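Soluble lytic murein transglycosylase (Pseudomonas aeruginosa, PDB 5OHU) cleaves peptidoglycan both exolytically and endolytically as a lytic transglycosylase, probably acting on the glycosidic bonds of its glycan strands. Local coordinates at residues V385-D397 with Q463-P475. Sequence-based numbering, arbitrary orientation.
Sequences VPYKLGNRPAHID and QAQYWDDLDIRFP
N391 reaches from an extended linker into the first turn of the short helix 470-473, which has D469 as its N-cap. The linker, 385-397, joins helix 374-383 to helix 398-406 and runs over the turn that follows helix 454-463 and over the weakly bonded helix 470-473. With CG anti to the backbone N (chi1 180°), the N391 amide extends over the helix start: OD1 accepts from L470 N at 2.9 Å, the donor lying above the carbonyl plane, while ND2 gives a nearly straight bond to OD1 of D471 at 2.5 Å. The amide is thus gripped at both ends and its rotation is fixed. D471 OD1 has a second partner in K624 NZ of helix 605-624, a salt bridge.

The tight part of the contact continues one residue on. R392 N donates to D468 O at 2.5 Å, and Y466 OH donates to R392 O at 2.6 Å from above the carbonyl plane. A394 lays its methyl over one face of the Y466 ring, CB sitting 3.7 Å from the centroid in a CH-pi contact, and the methyl also touches I442 of helix 438-450.

The solvent side, where R392 and P393 are exposed, is looser. R392 bends at chi2 (61°), and of its side-chain atoms only CB and CG come within 4 Å of 463-475, against D468 CB and Y466 OH respectively; the guanidinium leads away from the contact. The CB of P393 points away overall yet still brushes D469 OD2, with CA nearer at 3.4 Å. Beside it a water bridges the two segments, accepting from A394 N and donating to D469 OD2 at 2.6 Å, while D469 OD1 caps I472 N.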
ATOM      1  N   VAL A 385     -21.402  25.978  -4.786  1.00 16.38           N
ATOM      2  CA  VAL A 385     -20.777  26.594  -5.953  1.00 20.24           C
ATOM      3  C   VAL A 385     -20.385  25.469  -6.896  1.00 24.59           C
ATOM      4  O   VAL A 385     -20.268  24.305  -6.473  1.00 25.05           O
ATOM      5  CB  VAL A 385     -19.570  27.478  -5.559  1.00 24.55           C
ATOM      6  CG1 VAL A 385     -20.015  28.575  -4.574  1.00 22.42           C
ATOM      7  CG2 VAL A 385     -18.457  26.638  -4.984  1.00 19.90           C
ATOM      8  N   PRO A 386     -20.232  25.758  -8.191  1.00 31.65           N
ATOM      9  CA  PRO A 386     -19.796  24.718  -9.135  1.00 31.12           C
ATOM     10  C   PRO A 386     -18.460  24.106  -8.740  1.00 26.22           C
ATOM     11  O   PRO A 386     -17.629  24.731  -8.076  1.00 24.24           O
ATOM     12  CB  PRO A 386     -19.684  25.469 -10.473  1.00 26.81           C
ATOM     13  CG  PRO A 386     -20.621  26.626 -10.340  1.00 23.45           C
ATOM     14  CD  PRO A 386     -20.565  27.019  -8.878  1.00 32.43           C
ATOM     15  N   TYR A 387     -18.259  22.859  -9.164  1.00 25.82           N
ATOM     16  CA  TYR A 387     -16.986  22.170  -8.966  1.00 26.16           C
ATOM     17  C   TYR A 387     -15.912  22.700  -9.916  1.00 24.58           C
ATOM     18  O   TYR A 387     -16.201  23.226 -10.992  1.00 25.69           O
ATOM     19  CB  TYR A 387     -17.139  20.668  -9.195  1.00 23.03           C
ATOM     20  CG  TYR A 387     -18.139  19.989  -8.293  1.00 30.86           C
ATOM     21  CD1 TYR A 387     -18.276  20.367  -6.957  1.00 30.47           C
ATOM     22  CD2 TYR A 387     -18.936  18.953  -8.769  1.00 25.88           C
ATOM     23  CE1 TYR A 387     -19.191  19.739  -6.127  1.00 22.81           C
ATOM     24  CE2 TYR A 387     -19.843  18.314  -7.945  1.00 25.56           C
ATOM     25  CZ  TYR A 387     -19.964  18.708  -6.624  1.00 24.24           C
ATOM     26  OH  TYR A 387     -20.872  18.077  -5.809  1.00 23.69           O
ATOM     27  N   LYS A 388     -14.652  22.528  -9.516  1.00 32.19           N
ATOM     28  CA  LYS A 388     -13.499  22.837 -10.367  1.00 38.96           C
ATOM     29  C   LYS A 388     -13.191  21.613 -11.230  1.00 42.72           C
ATOM     30  O   LYS A 388     -12.721  20.593 -10.717  1.00 45.09           O
ATOM     31  CB  LYS A 388     -12.300  23.221  -9.502  1.00 52.75           C
ATOM     32  CG  LYS A 388     -11.142  23.908 -10.225  1.00 64.80           C
ATOM     33  CD  LYS A 388      -9.893  23.934  -9.337  1.00 68.75           C
ATOM     34  CE  LYS A 388      -8.835  24.917  -9.842  1.00 72.16           C
ATOM     35  NZ  LYS A 388      -8.294  24.555 -11.187  1.00 77.49           N
ATOM     36  N   LEU A 389     -13.448  21.704 -12.541  1.00 50.45           N
ATOM     37  CA  LEU A 389     -13.335  20.552 -13.441  1.00 53.06           C
ATOM     38  C   LEU A 389     -12.507  20.862 -14.686  1.00 61.06           C
ATOM     39  O   LEU A 389     -12.858  20.446 -15.794  1.00 67.23           O
ATOM     40  CB  LEU A 389     -14.712  20.055 -13.862  1.00 50.11           C
ATOM     41  CG  LEU A 389     -15.656  19.749 -12.710  1.00 52.52           C
ATOM     42  CD1 LEU A 389     -17.024  19.320 -13.221  1.00 51.35           C
ATOM     43  CD2 LEU A 389     -15.032  18.694 -11.843  1.00 46.80           C
ATOM     44  N   GLY A 390     -11.386  21.566 -14.537  1.00 62.50           N
ATOM     45  CA  GLY A 390     -10.552  21.883 -15.688  1.00 57.79           C
ATOM     46  C   GLY A 390      -9.699  20.737 -16.209  1.00 54.39           C
ATOM     47  O   GLY A 390      -8.888  20.178 -15.467  1.00 51.43           O
ATOM     48  N   ASN A 391      -9.861  20.394 -17.492  1.00 57.16           N
ATOM     49  CA  ASN A 391      -9.143  19.289 -18.138  1.00 56.71           C
ATOM     50  C   ASN A 391      -8.010  19.877 -18.977  1.00 60.23           C
ATOM     51  O   ASN A 391      -8.206  20.245 -20.138  1.00 57.02           O
ATOM     52  CB  ASN A 391     -10.107  18.460 -18.984  1.00 52.86           C
ATOM     53  CG  ASN A 391      -9.434  17.294 -19.695  1.00 52.76           C
ATOM     54  OD1 ASN A 391      -8.267  16.974 -19.452  1.00 53.96           O
ATOM     55  ND2 ASN A 391     -10.184  16.644 -20.578  1.00 51.12           N
ATOM     56  N   ARG A 392      -6.815  19.936 -18.390  1.00 63.88           N
ATOM     57  CA  ARG A 392      -5.681  20.677 -18.946  1.00 65.26           C
ATOM     58  C   ARG A 392      -4.490  19.752 -19.186  1.00 56.10           C
ATOM     59  O   ARG A 392      -3.739  19.445 -18.243  1.00 51.32           O
ATOM     60  CB  ARG A 392      -5.311  21.821 -17.994  1.00 68.47           C
ATOM     61  CG  ARG A 392      -3.912  22.430 -18.117  1.00 69.68           C
ATOM     62  CD  ARG A 392      -3.629  23.060 -19.474  1.00 72.22           C
ATOM     63  NE  ARG A 392      -2.317  23.708 -19.483  1.00 78.25           N
ATOM     64  CZ  ARG A 392      -1.668  24.094 -20.580  1.00 81.69           C
ATOM     65  NH1 ARG A 392      -0.477  24.673 -20.480  1.00 81.64           N
ATOM     66  NH2 ARG A 392      -2.204  23.899 -21.779  1.00 82.21           N
ATOM     67  N   PRO A 393      -4.290  19.263 -20.410  1.00 53.06           N
ATOM     68  CA  PRO A 393      -3.062  18.514 -20.710  1.00 59.38           C
ATOM     69  C   PRO A 393      -1.822  19.357 -20.454  1.00 57.94           C
ATOM     70  O   PRO A 393      -1.748  20.526 -20.837  1.00 53.58           O
ATOM     71  CB  PRO A 393      -3.203  18.174 -22.197  1.00 62.22           C
ATOM     72  CG  PRO A 393      -4.669  18.233 -22.462  1.00 63.30           C
ATOM     73  CD  PRO A 393      -5.206  19.306 -21.559  1.00 60.44           C
ATOM     74  N   ALA A 394      -0.844  18.751 -19.790  1.00 61.74           N
ATOM     75  CA  ALA A 394       0.407  19.442 -19.518  1.00 67.12           C
ATOM     76  C   ALA A 394       1.122  19.774 -20.823  1.00 66.61           C
ATOM     77  O   ALA A 394       1.110  18.985 -21.771  1.00 62.84           O
ATOM     78  CB  ALA A 394       1.307  18.591 -18.619  1.00 62.58           C
ATOM     79  N   HIS A 395       1.725  20.961 -20.885  1.00 64.47           N
ATOM     80  CA  HIS A 395       2.545  21.275 -22.043  1.00 72.92           C
ATOM     81  C   HIS A 395       3.949  20.743 -21.809  1.00 67.77           C
ATOM     82  O   HIS A 395       4.580  21.036 -20.788  1.00 65.05           O
ATOM     83  CB  HIS A 395       2.626  22.765 -22.349  1.00 80.74           C
ATOM     84  CG  HIS A 395       3.868  23.131 -23.098  1.00 87.89           C
ATOM     85  ND1 HIS A 395       4.988  23.658 -22.491  1.00 89.58           N
ATOM     86  CD2 HIS A 395       4.199  22.954 -24.399  1.00 89.59           C
ATOM     87  CE1 HIS A 395       5.931  23.855 -23.398  1.00 88.85           C
ATOM     88  NE2 HIS A 395       5.479  23.431 -24.564  1.00 88.61           N
ATOM     89  N   ILE A 396       4.451  19.995 -22.780  1.00 68.21           N
ATOM     90  CA  ILE A 396       5.682  19.233 -22.646  1.00 69.59           C
ATOM     91  C   ILE A 396       6.734  19.875 -23.541  1.00 66.50           C
ATOM     92  O   ILE A 396       6.501  20.092 -24.738  1.00 63.17           O
ATOM     93  CB  ILE A 396       5.453  17.760 -23.017  1.00 65.64           C
ATOM     94  CG1 ILE A 396       4.403  17.141 -22.085  1.00 58.93           C
ATOM     95  CG2 ILE A 396       6.764  16.987 -23.014  1.00 62.71           C
ATOM     96  CD1 ILE A 396       3.562  16.063 -22.730  1.00 56.22           C
ATOM     97  N   ASP A 397       7.871  20.208 -22.951  1.00 64.67           N
ATOM     98  CA  ASP A 397       9.051  20.597 -23.704  1.00 65.72           C
ATOM     99  C   ASP A 397       9.413  19.487 -24.690  1.00 61.18           C
ATOM    100  O   ASP A 397       9.595  18.336 -24.268  1.00 66.16           O
ATOM    101  CB  ASP A 397      10.200  20.845 -22.730  1.00 65.40           C
ATOM    102  CG  ASP A 397      11.432  21.424 -23.393  1.00 69.62           C
ATOM    103  OD1 ASP A 397      11.390  21.753 -24.597  1.00 72.02           O
ATOM    104  OD2 ASP A 397      12.458  21.540 -22.690  1.00 69.42           O
ATOM    105  N   GLN A 463       2.427   9.926 -10.072  1.00 34.94           N
ATOM    106  CA  GLN A 463       3.726  10.190  -9.459  1.00 44.85           C
ATOM    107  C   GLN A 463       4.130  11.639  -9.671  1.00 44.55           C
ATOM    108  O   GLN A 463       4.678  12.282  -8.768  1.00 47.74           O
ATOM    109  CB  GLN A 463       4.803   9.267 -10.033  1.00 50.13           C
ATOM    110  CG  GLN A 463       4.658   7.786  -9.734  1.00 55.84           C
ATOM    111  CD  GLN A 463       5.715   6.953 -10.463  1.00 61.87           C
ATOM    112  OE1 GLN A 463       5.393   6.083 -11.279  1.00 60.24           O
ATOM    113  NE2 GLN A 463       6.984   7.230 -10.178  1.00 58.26           N
ATOM    114  N   ALA A 464       3.857  12.172 -10.862  1.00 39.47           N
ATOM    115  CA  ALA A 464       4.184  13.552 -11.180  1.00 35.65           C
ATOM    116  C   ALA A 464       3.284  14.551 -10.463  1.00 51.99           C
ATOM    117  O   ALA A 464       3.567  15.755 -10.505  1.00 56.47           O
ATOM    118  CB  ALA A 464       4.089  13.764 -12.686  1.00 30.36           C
ATOM    119  N   GLN A 465       2.209  14.083  -9.823  1.00 43.65           N
ATOM    120  CA  GLN A 465       1.274  14.949  -9.108  1.00 49.45           C
ATOM    121  C   GLN A 465       0.713  16.033 -10.025  1.00 44.59           C
ATOM    122  O   GLN A 465       0.509  17.177  -9.618  1.00 46.98           O
ATOM    123  CB  GLN A 465       1.926  15.561  -7.866  1.00 57.90           C
ATOM    124  CG  GLN A 465       2.375  14.523  -6.846  1.00 57.62           C
ATOM    125  CD  GLN A 465       2.333  15.039  -5.427  1.00 62.25           C
ATOM    126  OE1 GLN A 465       1.279  15.437  -4.929  1.00 67.67           O
ATOM    127  NE2 GLN A 465       3.481  15.032  -4.764  1.00 64.51           N
ATOM    128  N   TYR A 466       0.471  15.667 -11.277  1.00 35.23           N
ATOM    129  CA  TYR A 466      -0.149  16.562 -12.246  1.00 35.51           C
ATOM    130  C   TYR A 466      -1.595  16.117 -12.437  1.00 39.54           C
ATOM    131  O   TYR A 466      -1.896  15.235 -13.240  1.00 46.91           O
ATOM    132  CB  TYR A 466       0.605  16.561 -13.563  1.00 34.90           C
ATOM    133  CG  TYR A 466       0.018  17.557 -14.508  1.00 46.10           C
ATOM    134  CD1 TYR A 466       0.278  18.912 -14.356  1.00 54.07           C
ATOM    135  CD2 TYR A 466      -0.831  17.159 -15.531  1.00 42.95           C
ATOM    136  CE1 TYR A 466      -0.271  19.843 -15.210  1.00 52.22           C
ATOM    137  CE2 TYR A 466      -1.384  18.080 -16.388  1.00 46.62           C
ATOM    138  CZ  TYR A 466      -1.101  19.422 -16.222  1.00 54.94           C
ATOM    139  OH  TYR A 466      -1.652  20.350 -17.072  1.00 65.29           O
ATOM    140  N   TRP A 467      -2.501  16.768 -11.726  1.00 32.30           N
ATOM    141  CA  TRP A 467      -3.877  16.312 -11.646  1.00 35.82           C
ATOM    142  C   TRP A 467      -4.796  16.894 -12.720  1.00 38.88           C
ATOM    143  O   TRP A 467      -5.910  16.384 -12.892  1.00 31.07           O
ATOM    144  CB  TRP A 467      -4.431  16.641 -10.265  1.00 27.62           C
ATOM    145  CG  TRP A 467      -3.554  16.162  -9.156  1.00 34.73           C
ATOM    146  CD1 TRP A 467      -2.918  16.928  -8.230  1.00 35.97           C
ATOM    147  CD2 TRP A 467      -3.220  14.798  -8.847  1.00 41.45           C
ATOM    148  NE1 TRP A 467      -2.213  16.132  -7.357  1.00 44.35           N
ATOM    149  CE2 TRP A 467      -2.384  14.820  -7.713  1.00 42.25           C
ATOM    150  CE3 TRP A 467      -3.549  13.562  -9.418  1.00 39.58           C
ATOM    151  CZ2 TRP A 467      -1.865  13.655  -7.141  1.00 42.16           C
ATOM    152  CZ3 TRP A 467      -3.042  12.399  -8.838  1.00 32.19           C
ATOM    153  CH2 TRP A 467      -2.206  12.458  -7.718  1.00 37.30           C
ATOM    154  N   ASP A 468      -4.362  17.918 -13.456  1.00 33.04           N
ATOM    155  CA  ASP A 468      -5.264  18.629 -14.355  1.00 38.42           C
ATOM    156  C   ASP A 468      -5.491  17.921 -15.684  1.00 35.78           C
ATOM    157  O   ASP A 468      -6.319  18.387 -16.477  1.00 37.87           O
ATOM    158  CB  ASP A 468      -4.738  20.041 -14.615  1.00 56.84           C
ATOM    159  CG  ASP A 468      -4.449  20.793 -13.338  1.00 68.91           C
ATOM    160  OD1 ASP A 468      -4.736  20.250 -12.251  1.00 63.52           O
ATOM    161  OD2 ASP A 468      -3.936  21.928 -13.420  1.00 80.35           O
ATOM    162  N   ASP A 469      -4.804  16.817 -15.962  1.00 29.64           N
ATOM    163  CA  ASP A 469      -5.015  16.100 -17.218  1.00 35.43           C
ATOM    164  C   ASP A 469      -6.047  15.013 -16.962  1.00 36.34           C
ATOM    165  O   ASP A 469      -5.718  13.916 -16.502  1.00 33.54           O
ATOM    166  CB  ASP A 469      -3.715  15.522 -17.765  1.00 37.52           C
ATOM    167  CG  ASP A 469      -3.854  15.029 -19.200  1.00 47.20           C
ATOM    168  OD1 ASP A 469      -4.937  14.516 -19.556  1.00 44.07           O
ATOM    169  OD2 ASP A 469      -2.877  15.153 -19.973  1.00 54.39           O
ATOM    170  N   LEU A 470      -7.299  15.314 -17.287  1.00 38.50           N
ATOM    171  CA  LEU A 470      -8.403  14.409 -17.029  1.00 31.51           C
ATOM    172  C   LEU A 470      -8.627  13.411 -18.155  1.00 38.36           C
ATOM    173  O   LEU A 470      -9.382  12.451 -17.972  1.00 41.09           O
ATOM    174  CB  LEU A 470      -9.668  15.222 -16.767  1.00 29.34           C
ATOM    175  CG  LEU A 470      -9.558  16.172 -15.565  1.00 29.55           C
ATOM    176  CD1 LEU A 470     -10.928  16.791 -15.255  1.00 32.70           C
ATOM    177  CD2 LEU A 470      -9.054  15.425 -14.326  1.00 24.43           C
ATOM    178  N   ASP A 471      -7.995  13.613 -19.311  1.00 37.21           N
ATOM    179  CA  ASP A 471      -8.009  12.577 -20.335  1.00 38.57           C
ATOM    180  C   ASP A 471      -7.163  11.386 -19.899  1.00 40.23           C
ATOM    181  O   ASP A 471      -7.605  10.233 -19.975  1.00 39.43           O
ATOM    182  CB  ASP A 471      -7.521  13.148 -21.667  1.00 50.32           C
ATOM    183  CG  ASP A 471      -8.579  14.014 -22.357  1.00 67.73           C
ATOM    184  OD1 ASP A 471      -9.539  14.446 -21.676  1.00 68.59           O
ATOM    185  OD2 ASP A 471      -8.449  14.265 -23.575  1.00 72.92           O
ATOM    186  N   ILE A 472      -5.954  11.648 -19.403  1.00 30.33           N
ATOM    187  CA  ILE A 472      -5.102  10.547 -18.972  1.00 28.25           C
ATOM    188  C   ILE A 472      -5.628   9.944 -17.681  1.00 22.95           C
ATOM    189  O   ILE A 472      -5.687   8.722 -17.538  1.00 33.02           O
ATOM    190  CB  ILE A 472      -3.642  11.010 -18.824  1.00 29.67           C
ATOM    191  CG1 ILE A 472      -3.055  11.381 -20.188  1.00 30.20           C
ATOM    192  CG2 ILE A 472      -2.808   9.909 -18.175  1.00 33.50           C
ATOM    193  CD1 ILE A 472      -1.556  11.541 -20.163  1.00 34.89           C
ATOM    194  N   ARG A 473      -6.038  10.783 -16.727  1.00 21.15           N
ATOM    195  CA  ARG A 473      -6.444  10.254 -15.433  1.00 28.73           C
ATOM    196  C   ARG A 473      -7.767   9.503 -15.495  1.00 33.91           C
ATOM    197  O   ARG A 473      -8.051   8.708 -14.592  1.00 32.78           O
ATOM    198  CB  ARG A 473      -6.530  11.379 -14.396  1.00 24.86           C
ATOM    199  CG  ARG A 473      -5.166  11.909 -13.915  1.00 28.28           C
ATOM    200  CD  ARG A 473      -5.326  12.949 -12.799  1.00 30.60           C
ATOM    201  NE  ARG A 473      -5.938  12.369 -11.602  1.00 31.48           N
ATOM    202  CZ  ARG A 473      -6.806  13.002 -10.823  1.00 31.72           C
ATOM    203  NH1 ARG A 473      -7.175  14.239 -11.121  1.00 26.95           N
ATOM    204  NH2 ARG A 473      -7.319  12.390  -9.754  1.00 30.61           N
ATOM    205  N   PHE A 474      -8.579   9.723 -16.530  1.00 31.87           N
ATOM    206  CA  PHE A 474      -9.925   9.154 -16.602  1.00 22.53           C
ATOM    207  C   PHE A 474     -10.203   8.619 -18.005  1.00 23.89           C
ATOM    208  O   PHE A 474     -10.927   9.219 -18.802  1.00 21.76           O
ATOM    209  CB  PHE A 474     -10.953  10.187 -16.133  1.00 22.19           C
ATOM    210  CG  PHE A 474     -10.732  10.579 -14.708  1.00 28.12           C
ATOM    211  CD1 PHE A 474     -11.009   9.672 -13.698  1.00 26.71           C
ATOM    212  CD2 PHE A 474     -10.134  11.785 -14.375  1.00 33.82           C
ATOM    213  CE1 PHE A 474     -10.757   9.975 -12.371  1.00 25.21           C
ATOM    214  CE2 PHE A 474      -9.881  12.103 -13.033  1.00 28.32           C
ATOM    215  CZ  PHE A 474     -10.186  11.191 -12.037  1.00 22.07           C
ATOM    216  N   PRO A 475      -9.650   7.452 -18.317  1.00 24.04           N
ATOM    217  CA  PRO A 475      -9.884   6.862 -19.637  1.00 28.68           C
ATOM    218  C   PRO A 475     -11.347   6.493 -19.852  1.00 31.30           C
ATOM    219  O   PRO A 475     -12.110   6.259 -18.906  1.00 25.34           O
ATOM    220  CB  PRO A 475      -8.998   5.608 -19.628  1.00 28.08           C
ATOM    221  CG  PRO A 475      -8.570   5.413 -18.209  1.00 24.47           C
ATOM    222  CD  PRO A 475      -8.616   6.739 -17.551  1.00 20.32           C
TER
HETATM  223  O   HOH W   1      -0.307  15.779 -19.827  1.00 40.36           O